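Local coordinates for sensor protein CpxA (Vibrio parahaemolyticus, PDB 3V67) that probably acts as the membrane-bound sensor histidine kinase of a two-component system, this piece being its periplasmic, PAS-fold sensor domain, at residues A[23-37]-A[108-120]. Sequence-based numbering, arbitrary orientation.
Sequences TRDAIQNKYSKETDL and VPIVLADSELLMY
Arg-24 and Gln-28, one turn apart on helix 14-30, bond to the backbone of strand 102-112. Arg-24 NH1 donates to Pro-109 O (2.7 Å, N-H...O angle 161°), which lies in the guanidinium plane. A turn at chi2 (-87°) lays Arg-24 CD on Ile-110 CG1 (3.6 Å), and a second at chi3 carries the head to the carbonyl. NE and NH2 both hold Asp-25 OD1, which, with the Pro-109 bond, helps to hold the rotation of the guanidinium. The straight Gln-28 chain runs counter to Ile-110, its CG 3.5 Å from Ile-110 CG1. Gln-28 OE1 accepts from Val-111 N (2.8 Å) in the amide plane, on a lone pair, but the bond is clearly bent (N-H...O 143°).

One tight patch lies beneath these bonds. Ile-27 CG2 meets Ile-110 CD1 and Leu-112 CD2, both at 4.1 Å. Met-119 curls at chi3 and lays CE against Arg-24 CB (3.9 Å). A second patch lies at the hairpin's type I' turn. At the start of helix 37-46, Leu-37 CD2 packs on Leu-112 CB and meets Leu-117 CD1 tip to tip (3.8 Å). Ala-113 CB sits against Thr-35 O (3.5 Å).

The region between is looser. Ala-113 N donates to water 2. Water 1 lies between the Gln-28 and Val-111 carbonyls, its bonding doubtful. Pro-109 and Val-111 form an exposed margin.

The contact packs the N-terminal helix on the antiparallel sheet of the PAS fold. Its chemistry implies an apolar core with a polar margin: Arg-24 and Gln-28 supply partners for Pro-109 O and Val-111 N, which the hairpin pairing with 115-120 does not use.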
ATOM      1  N   THR A  23      -9.519 -13.957  -9.900  1.00 40.38           N
ATOM      2  CA  THR A  23     -10.951 -14.118  -9.658  1.00 40.62           C
ATOM      3  C   THR A  23     -11.770 -13.645 -10.854  1.00 37.46           C
ATOM      4  O   THR A  23     -12.891 -14.100 -11.063  1.00 38.96           O
ATOM      5  CB  THR A  23     -11.446 -13.395  -8.379  1.00 38.66           C
ATOM      6  OG1 THR A  23     -11.996 -12.119  -8.722  1.00 41.23           O
ATOM      7  CG2 THR A  23     -10.326 -13.223  -7.371  1.00 42.27           C
ATOM      8  N   ARG A  24     -11.210 -12.725 -11.635  1.00 33.28           N
ATOM      9  CA  ARG A  24     -11.851 -12.292 -12.871  1.00 27.73           C
ATOM     10  C   ARG A  24     -11.925 -13.477 -13.825  1.00 38.83           C
ATOM     11  O   ARG A  24     -13.005 -13.833 -14.300  1.00 37.39           O
ATOM     12  CB  ARG A  24     -11.071 -11.138 -13.508  1.00 19.22           C
ATOM     13  CG  ARG A  24     -11.784 -10.418 -14.658  1.00 18.04           C
ATOM     14  CD  ARG A  24     -11.541 -11.087 -16.008  1.00 18.58           C
ATOM     15  NE  ARG A  24     -10.177 -11.593 -16.135  1.00 28.35           N
ATOM     16  CZ  ARG A  24      -9.152 -10.893 -16.611  1.00 32.81           C
ATOM     17  NH1 ARG A  24      -9.320  -9.641 -17.014  1.00 34.98           N
ATOM     18  NH2 ARG A  24      -7.950 -11.447 -16.680  1.00 29.78           N
ATOM     19  N   ASP A  25     -10.769 -14.081 -14.096  1.00 38.71           N
ATOM     20  CA  ASP A  25     -10.697 -15.259 -14.956  1.00 39.11           C
ATOM     21  C   ASP A  25     -11.588 -16.383 -14.437  1.00 38.05           C
ATOM     22  O   ASP A  25     -12.233 -17.089 -15.215  1.00 33.37           O
ATOM     23  CB  ASP A  25      -9.251 -15.750 -15.075  1.00 41.53           C
ATOM     24  CG  ASP A  25      -8.462 -14.995 -16.131  1.00 47.96           C
ATOM     25  OD1 ASP A  25      -8.917 -13.914 -16.559  1.00 47.67           O
ATOM     26  OD2 ASP A  25      -7.383 -15.481 -16.533  1.00 53.92           O
ATOM     27  N   ALA A  26     -11.625 -16.536 -13.116  1.00 38.94           N
ATOM     28  CA  ALA A  26     -12.436 -17.576 -12.486  1.00 43.35           C
ATOM     29  C   ALA A  26     -13.929 -17.352 -12.701  1.00 40.47           C
ATOM     30  O   ALA A  26     -14.659 -18.281 -13.042  1.00 50.40           O
ATOM     31  CB  ALA A  26     -12.124 -17.663 -11.003  1.00 49.17           C
ATOM     32  N   ILE A  27     -14.378 -16.117 -12.492  1.00 38.94           N
ATOM     33  CA  ILE A  27     -15.776 -15.755 -12.708  1.00 39.40           C
ATOM     34  C   ILE A  27     -16.141 -15.923 -14.180  1.00 41.35           C
ATOM     35  O   ILE A  27     -17.233 -16.396 -14.515  1.00 38.39           O
ATOM     36  CB  ILE A  27     -16.063 -14.308 -12.245  1.00 32.76           C
ATOM     37  CG1 ILE A  27     -16.041 -14.225 -10.715  1.00 22.32           C
ATOM     38  CG2 ILE A  27     -17.402 -13.822 -12.770  1.00 17.18           C
ATOM     39  CD1 ILE A  27     -16.438 -12.864 -10.166  1.00 20.67           C
ATOM     40  N   GLN A  28     -15.212 -15.545 -15.053  1.00 42.05           N
ATOM     41  CA  GLN A  28     -15.385 -15.711 -16.491  1.00 40.39           C
ATOM     42  C   GLN A  28     -15.584 -17.173 -16.868  1.00 48.16           C
ATOM     43  O   GLN A  28     -16.453 -17.503 -17.671  1.00 52.82           O
ATOM     44  CB  GLN A  28     -14.179 -15.143 -17.244  1.00 26.76           C
ATOM     45  CG  GLN A  28     -14.386 -13.749 -17.792  1.00 25.56           C
ATOM     46  CD  GLN A  28     -13.177 -13.230 -18.536  1.00 34.24           C
ATOM     47  OE1 GLN A  28     -13.226 -12.170 -19.157  1.00 39.45           O
ATOM     48  NE2 GLN A  28     -12.084 -13.982 -18.486  1.00 40.45           N
ATOM     49  N   ASN A  29     -14.772 -18.046 -16.284  1.00 51.44           N
ATOM     50  CA  ASN A  29     -14.847 -19.469 -16.596  1.00 58.25           C
ATOM     51  C   ASN A  29     -16.043 -20.175 -15.968  1.00 59.43           C
ATOM     52  O   ASN A  29     -16.583 -21.121 -16.543  1.00 72.24           O
ATOM     53  CB  ASN A  29     -13.547 -20.179 -16.210  1.00 60.89           C
ATOM     54  CG  ASN A  29     -12.614 -20.354 -17.388  1.00 65.54           C
ATOM     55  OD1 ASN A  29     -13.058 -20.549 -18.520  1.00 63.44           O
ATOM     56  ND2 ASN A  29     -11.311 -20.282 -17.131  1.00 68.93           N
ATOM     57  N   LYS A  30     -16.455 -19.715 -14.792  1.00 43.79           N
ATOM     58  CA  LYS A  30     -17.584 -20.319 -14.097  1.00 35.69           C
ATOM     59  C   LYS A  30     -18.894 -20.099 -14.844  1.00 41.18           C
ATOM     60  O   LYS A  30     -19.714 -21.011 -14.966  1.00 48.15           O
ATOM     61  CB  LYS A  30     -17.704 -19.771 -12.677  1.00 32.54           C
ATOM     62  CG  LYS A  30     -18.966 -20.225 -11.967  1.00 37.59           C
ATOM     63  CD  LYS A  30     -18.932 -19.901 -10.487  1.00 42.81           C
ATOM     64  CE  LYS A  30     -20.174 -20.437  -9.795  1.00 47.26           C
ATOM     65  NZ  LYS A  30     -20.116 -20.243  -8.323  1.00 56.58           N
ATOM     66  N   TYR A  31     -19.083 -18.886 -15.350  1.00 42.82           N
ATOM     67  CA  TYR A  31     -20.336 -18.521 -15.997  1.00 43.50           C
ATOM     68  C   TYR A  31     -20.214 -18.447 -17.513  1.00 45.87           C
ATOM     69  O   TYR A  31     -20.966 -17.724 -18.167  1.00 41.63           O
ATOM     70  CB  TYR A  31     -20.842 -17.189 -15.445  1.00 36.24           C
ATOM     71  CG  TYR A  31     -21.078 -17.221 -13.956  1.00 30.01           C
ATOM     72  CD1 TYR A  31     -20.106 -16.778 -13.069  1.00 42.01           C
ATOM     73  CD2 TYR A  31     -22.266 -17.710 -13.436  1.00 30.48           C
ATOM     74  CE1 TYR A  31     -20.318 -16.812 -11.704  1.00 47.06           C
ATOM     75  CE2 TYR A  31     -22.489 -17.749 -12.076  1.00 44.26           C
ATOM     76  CZ  TYR A  31     -21.513 -17.300 -11.212  1.00 51.55           C
ATOM     77  OH  TYR A  31     -21.734 -17.339  -9.854  1.00 59.24           O
ATOM     78  N   SER A  32     -19.269 -19.199 -18.066  1.00 51.90           N
ATOM     79  CA  SER A  32     -19.049 -19.214 -19.508  1.00 54.45           C
ATOM     80  C   SER A  32     -20.252 -19.801 -20.240  1.00 57.84           C
ATOM     81  O   SER A  32     -20.495 -19.497 -21.408  1.00 59.36           O
ATOM     82  CB  SER A  32     -17.785 -20.005 -19.851  1.00 54.27           C
ATOM     83  OG  SER A  32     -17.890 -21.350 -19.414  1.00 55.03           O
ATOM     84  N   LYS A  33     -21.006 -20.641 -19.540  1.00 55.36           N
ATOM     85  CA  LYS A  33     -22.180 -21.280 -20.117  1.00 64.41           C
ATOM     86  C   LYS A  33     -23.382 -20.342 -20.159  1.00 61.49           C
ATOM     87  O   LYS A  33     -24.242 -20.464 -21.033  1.00 62.70           O
ATOM     88  CB  LYS A  33     -22.532 -22.544 -19.332  1.00 74.81           C
ATOM     89  CG  LYS A  33     -22.473 -22.367 -17.819  1.00 77.61           C
ATOM     90  CD  LYS A  33     -23.234 -23.474 -17.108  1.00 84.20           C
ATOM     91  CE  LYS A  33     -22.785 -24.848 -17.578  1.00 86.67           C
ATOM     92  NZ  LYS A  33     -22.095 -25.605 -16.497  1.00 86.14           N
ATOM     93  N   GLU A  34     -23.439 -19.405 -19.218  1.00 55.30           N
ATOM     94  CA  GLU A  34     -24.604 -18.535 -19.078  1.00 44.52           C
ATOM     95  C   GLU A  34     -24.660 -17.444 -20.150  1.00 37.78           C
ATOM     96  O   GLU A  34     -23.664 -16.774 -20.422  1.00 35.88           O
ATOM     97  CB  GLU A  34     -24.651 -17.918 -17.678  1.00 43.54           C
ATOM     98  CG  GLU A  34     -25.918 -17.133 -17.398  1.00 47.75           C
ATOM     99  CD  GLU A  34     -27.173 -17.950 -17.633  1.00 51.17           C
ATOM    100  OE1 GLU A  34     -28.077 -17.456 -18.339  1.00 49.31           O
ATOM    101  OE2 GLU A  34     -27.258 -19.082 -17.113  1.00 53.41           O
ATOM    102  N   THR A  35     -25.835 -17.274 -20.749  1.00 36.88           N
ATOM    103  CA  THR A  35     -26.026 -16.289 -21.811  1.00 37.74           C
ATOM    104  C   THR A  35     -26.813 -15.073 -21.332  1.00 35.48           C
ATOM    105  O   THR A  35     -26.952 -14.090 -22.059  1.00 36.17           O
ATOM    106  CB  THR A  35     -26.766 -16.893 -23.022  1.00 44.43           C
ATOM    107  OG1 THR A  35     -28.070 -17.332 -22.619  1.00 48.24           O
ATOM    108  CG2 THR A  35     -25.988 -18.069 -23.596  1.00 44.93           C
ATOM    109  N   ASP A  36     -27.339 -15.147 -20.114  1.00 32.22           N
ATOM    110  CA  ASP A  36     -28.086 -14.030 -19.547  1.00 30.50           C
ATOM    111  C   ASP A  36     -27.217 -13.260 -18.564  1.00 31.37           C
ATOM    112  O   ASP A  36     -26.777 -13.806 -17.551  1.00 31.10           O
ATOM    113  CB  ASP A  36     -29.357 -14.525 -18.855  1.00 31.16           C
ATOM    114  CG  ASP A  36     -30.266 -13.390 -18.429  1.00 36.37           C
ATOM    115  OD1 ASP A  36     -30.077 -12.858 -17.317  1.00 44.64           O
ATOM    116  OD2 ASP A  36     -31.175 -13.032 -19.205  1.00 45.46           O
ATOM    117  N   LEU A  37     -26.967 -11.992 -18.872  1.00 36.68           N
ATOM    118  CA  LEU A  37     -26.116 -11.147 -18.045  1.00 39.08           C
ATOM    119  C   LEU A  37     -26.728 -10.936 -16.661  1.00 39.47           C
ATOM    120  O   LEU A  37     -26.035 -11.036 -15.646  1.00 37.20           O
ATOM    121  CB  LEU A  37     -25.879  -9.797 -18.731  1.00 41.99           C
ATOM    122  CG  LEU A  37     -24.542  -9.071 -18.528  1.00 42.32           C
ATOM    123  CD1 LEU A  37     -24.775  -7.663 -17.997  1.00 44.84           C
ATOM    124  CD2 LEU A  37     -23.591  -9.843 -17.617  1.00 39.45           C
ATOM    125  N   VAL A 108     -10.939  -3.914 -14.245  1.00 20.13           N
ATOM    126  CA  VAL A 108     -10.286  -4.921 -15.081  1.00 23.84           C
ATOM    127  C   VAL A 108     -11.302  -5.460 -16.081  1.00 24.35           C
ATOM    128  O   VAL A 108     -12.457  -5.677 -15.732  1.00 18.72           O
ATOM    129  CB  VAL A 108      -9.668  -6.084 -14.257  1.00 29.52           C
ATOM    130  CG1 VAL A 108      -8.545  -5.566 -13.367  1.00 26.31           C
ATOM    131  CG2 VAL A 108     -10.723  -6.801 -13.429  1.00 25.88           C
ATOM    132  N   PRO A 109     -10.884  -5.657 -17.338  1.00 23.57           N
ATOM    133  CA  PRO A 109     -11.842  -6.136 -18.339  1.00 16.38           C
ATOM    134  C   PRO A 109     -12.397  -7.513 -17.994  1.00 19.41           C
ATOM    135  O   PRO A 109     -11.692  -8.335 -17.414  1.00 24.83           O
ATOM    136  CB  PRO A 109     -11.008  -6.203 -19.620  1.00 17.14           C
ATOM    137  CG  PRO A 109      -9.585  -6.252 -19.159  1.00 22.52           C
ATOM    138  CD  PRO A 109      -9.544  -5.443 -17.907  1.00 23.83           C
ATOM    139  N   ILE A 110     -13.658  -7.749 -18.336  1.00 16.92           N
ATOM    140  CA  ILE A 110     -14.270  -9.050 -18.113  1.00 18.11           C
ATOM    141  C   ILE A 110     -15.310  -9.332 -19.190  1.00 20.76           C
ATOM    142  O   ILE A 110     -15.916  -8.414 -19.731  1.00 24.14           O
ATOM    143  CB  ILE A 110     -14.897  -9.155 -16.700  1.00 20.40           C
ATOM    144  CG1 ILE A 110     -15.137 -10.620 -16.319  1.00 15.51           C
ATOM    145  CG2 ILE A 110     -16.180  -8.334 -16.606  1.00 10.41           C
ATOM    146  CD1 ILE A 110     -15.640 -10.817 -14.899  1.00 15.56           C
ATOM    147  N   VAL A 111     -15.491 -10.603 -19.523  1.00 25.50           N
ATOM    148  CA  VAL A 111     -16.493 -10.982 -20.508  1.00 25.14           C
ATOM    149  C   VAL A 111     -17.539 -11.880 -19.868  1.00 26.66           C
ATOM    150  O   VAL A 111     -17.240 -13.001 -19.447  1.00 24.59           O
ATOM    151  CB  VAL A 111     -15.873 -11.706 -21.717  1.00 26.58           C
ATOM    152  CG1 VAL A 111     -16.966 -12.183 -22.661  1.00 17.89           C
ATOM    153  CG2 VAL A 111     -14.891 -10.794 -22.440  1.00 21.44           C
ATOM    154  N   LEU A 112     -18.766 -11.374 -19.798  1.00 18.60           N
ATOM    155  CA  LEU A 112     -19.874 -12.120 -19.225  1.00 18.34           C
ATOM    156  C   LEU A 112     -21.055 -12.079 -20.179  1.00 24.69           C
ATOM    157  O   LEU A 112     -21.440 -11.005 -20.641  1.00 34.48           O
ATOM    158  CB  LEU A 112     -20.268 -11.530 -17.868  1.00 17.09           C
ATOM    159  CG  LEU A 112     -19.201 -11.546 -16.766  1.00 17.85           C
ATOM    160  CD1 LEU A 112     -19.753 -10.939 -15.484  1.00 20.72           C
ATOM    161  CD2 LEU A 112     -18.686 -12.959 -16.517  1.00 12.33           C
ATOM    162  N   ALA A 113     -21.620 -13.249 -20.466  1.00 21.43           N
ATOM    163  CA  ALA A 113     -22.738 -13.378 -21.403  1.00 27.27           C
ATOM    164  C   ALA A 113     -22.417 -12.780 -22.774  1.00 26.70           C
ATOM    165  O   ALA A 113     -23.243 -12.080 -23.359  1.00 28.53           O
ATOM    166  CB  ALA A 113     -24.002 -12.748 -20.823  1.00 27.29           C
ATOM    167  N   ASP A 114     -21.213 -13.059 -23.270  1.00 28.45           N
ATOM    168  CA  ASP A 114     -20.734 -12.517 -24.543  1.00 34.09           C
ATOM    169  C   ASP A 114     -20.774 -10.989 -24.602  1.00 32.30           C
ATOM    170  O   ASP A 114     -20.863 -10.404 -25.681  1.00 39.63           O
ATOM    171  CB  ASP A 114     -21.502 -13.118 -25.723  1.00 40.98           C
ATOM    172  CG  ASP A 114     -20.852 -14.379 -26.260  1.00 58.57           C
ATOM    173  OD1 ASP A 114     -19.604 -14.444 -26.276  1.00 65.35           O
ATOM    174  OD2 ASP A 114     -21.584 -15.304 -26.668  1.00 66.25           O
ATOM    175  N   SER A 115     -20.702 -10.348 -23.440  1.00 29.35           N
ATOM    176  CA  SER A 115     -20.660  -8.892 -23.365  1.00 23.77           C
ATOM    177  C   SER A 115     -19.359  -8.444 -22.714  1.00 19.68           C
ATOM    178  O   SER A 115     -18.907  -9.044 -21.741  1.00 21.73           O
ATOM    179  CB  SER A 115     -21.848  -8.360 -22.566  1.00 24.05           C
ATOM    180  OG  SER A 115     -23.072  -8.832 -23.106  1.00 41.26           O
ATOM    181  N   GLU A 116     -18.758  -7.392 -23.260  1.00 22.54           N
ATOM    182  CA  GLU A 116     -17.531  -6.835 -22.701  1.00 19.59           C
ATOM    183  C   GLU A 116     -17.832  -5.783 -21.639  1.00 19.86           C
ATOM    184  O   GLU A 116     -18.354  -4.703 -21.934  1.00 21.76           O
ATOM    185  CB  GLU A 116     -16.651  -6.239 -23.802  1.00 26.25           C
ATOM    186  CG  GLU A 116     -15.908  -7.272 -24.627  1.00 26.95           C
ATOM    187  CD  GLU A 116     -15.109  -6.643 -25.755  1.00 35.42           C
ATOM    188  OE1 GLU A 116     -15.489  -5.544 -26.212  1.00 39.40           O
ATOM    189  OE2 GLU A 116     -14.102  -7.245 -26.183  1.00 36.41           O
ATOM    190  N   LEU A 117     -17.492  -6.114 -20.398  1.00 21.24           N
ATOM    191  CA  LEU A 117     -17.760  -5.253 -19.255  1.00 17.66           C
ATOM    192  C   LEU A 117     -16.491  -5.025 -18.447  1.00 19.95           C
ATOM    193  O   LEU A 117     -15.405  -5.464 -18.830  1.00 21.13           O
ATOM    194  CB  LEU A 117     -18.817  -5.894 -18.356  1.00 20.52           C
ATOM    195  CG  LEU A 117     -20.105  -6.340 -19.046  1.00 25.54           C
ATOM    196  CD1 LEU A 117     -20.999  -7.079 -18.064  1.00 35.69           C
ATOM    197  CD2 LEU A 117     -20.829  -5.145 -19.654  1.00 20.92           C
ATOM    198  N   LEU A 118     -16.641  -4.347 -17.314  1.00 18.82           N
ATOM    199  CA  LEU A 118     -15.517  -4.073 -16.432  1.00 15.98           C
ATOM    200  C   LEU A 118     -15.840  -4.493 -15.005  1.00 19.87           C
ATOM    201  O   LEU A 118     -16.944  -4.264 -14.511  1.00 22.19           O
ATOM    202  CB  LEU A 118     -15.149  -2.591 -16.489  1.00 17.74           C
ATOM    203  CG  LEU A 118     -14.740  -2.096 -17.878  1.00 17.87           C
ATOM    204  CD1 LEU A 118     -14.993  -0.609 -18.008  1.00 19.74           C
ATOM    205  CD2 LEU A 118     -13.273  -2.421 -18.147  1.00 13.03           C
ATOM    206  N   MET A 119     -14.864  -5.112 -14.354  1.00 18.07           N
ATOM    207  CA  MET A 119     -15.014  -5.622 -13.003  1.00 11.21           C
ATOM    208  C   MET A 119     -14.213  -4.772 -12.028  1.00 16.30           C
ATOM    209  O   MET A 119     -13.143  -4.248 -12.360  1.00 15.76           O
ATOM    210  CB  MET A 119     -14.549  -7.079 -12.928  1.00 12.35           C
ATOM    211  CG  MET A 119     -14.972  -7.808 -11.658  1.00 17.27           C
ATOM    212  SD  MET A 119     -14.157  -9.406 -11.449  1.00 13.44           S
ATOM    213  CE  MET A 119     -12.633  -8.896 -10.666  1.00 10.84           C
ATOM    214  N   TYR A 120     -14.746  -4.643 -10.821  1.00 16.78           N
ATOM    215  CA  TYR A 120     -14.125  -3.855  -9.773  1.00 20.85           C
ATOM    216  C   TYR A 120     -14.248  -4.637  -8.474  1.00 21.26           C
ATOM    217  O   TYR A 120     -15.089  -5.529  -8.358  1.00 16.35           O
ATOM    218  CB  TYR A 120     -14.849  -2.520  -9.609  1.00 20.97           C
ATOM    219  CG  TYR A 120     -15.034  -1.710 -10.873  1.00 19.79           C
ATOM    220  CD1 TYR A 120     -14.213  -0.621 -11.147  1.00 24.93           C
ATOM    221  CD2 TYR A 120     -16.048  -2.009 -11.777  1.00 17.56           C
ATOM    222  CE1 TYR A 120     -14.386   0.136 -12.293  1.00 22.68           C
ATOM    223  CE2 TYR A 120     -16.225  -1.260 -12.931  1.00 17.76           C
ATOM    224  CZ  TYR A 120     -15.394  -0.190 -13.182  1.00 18.47           C
ATOM    225  OH  TYR A 120     -15.567   0.559 -14.323  1.00 23.61           O
TER
HETATM  226  O   HOH W   1     -17.780 -15.925 -19.134  1.00 37.61           O
HETATM  227  O   HOH W   2     -20.557 -15.647 -19.506  1.00 45.85           O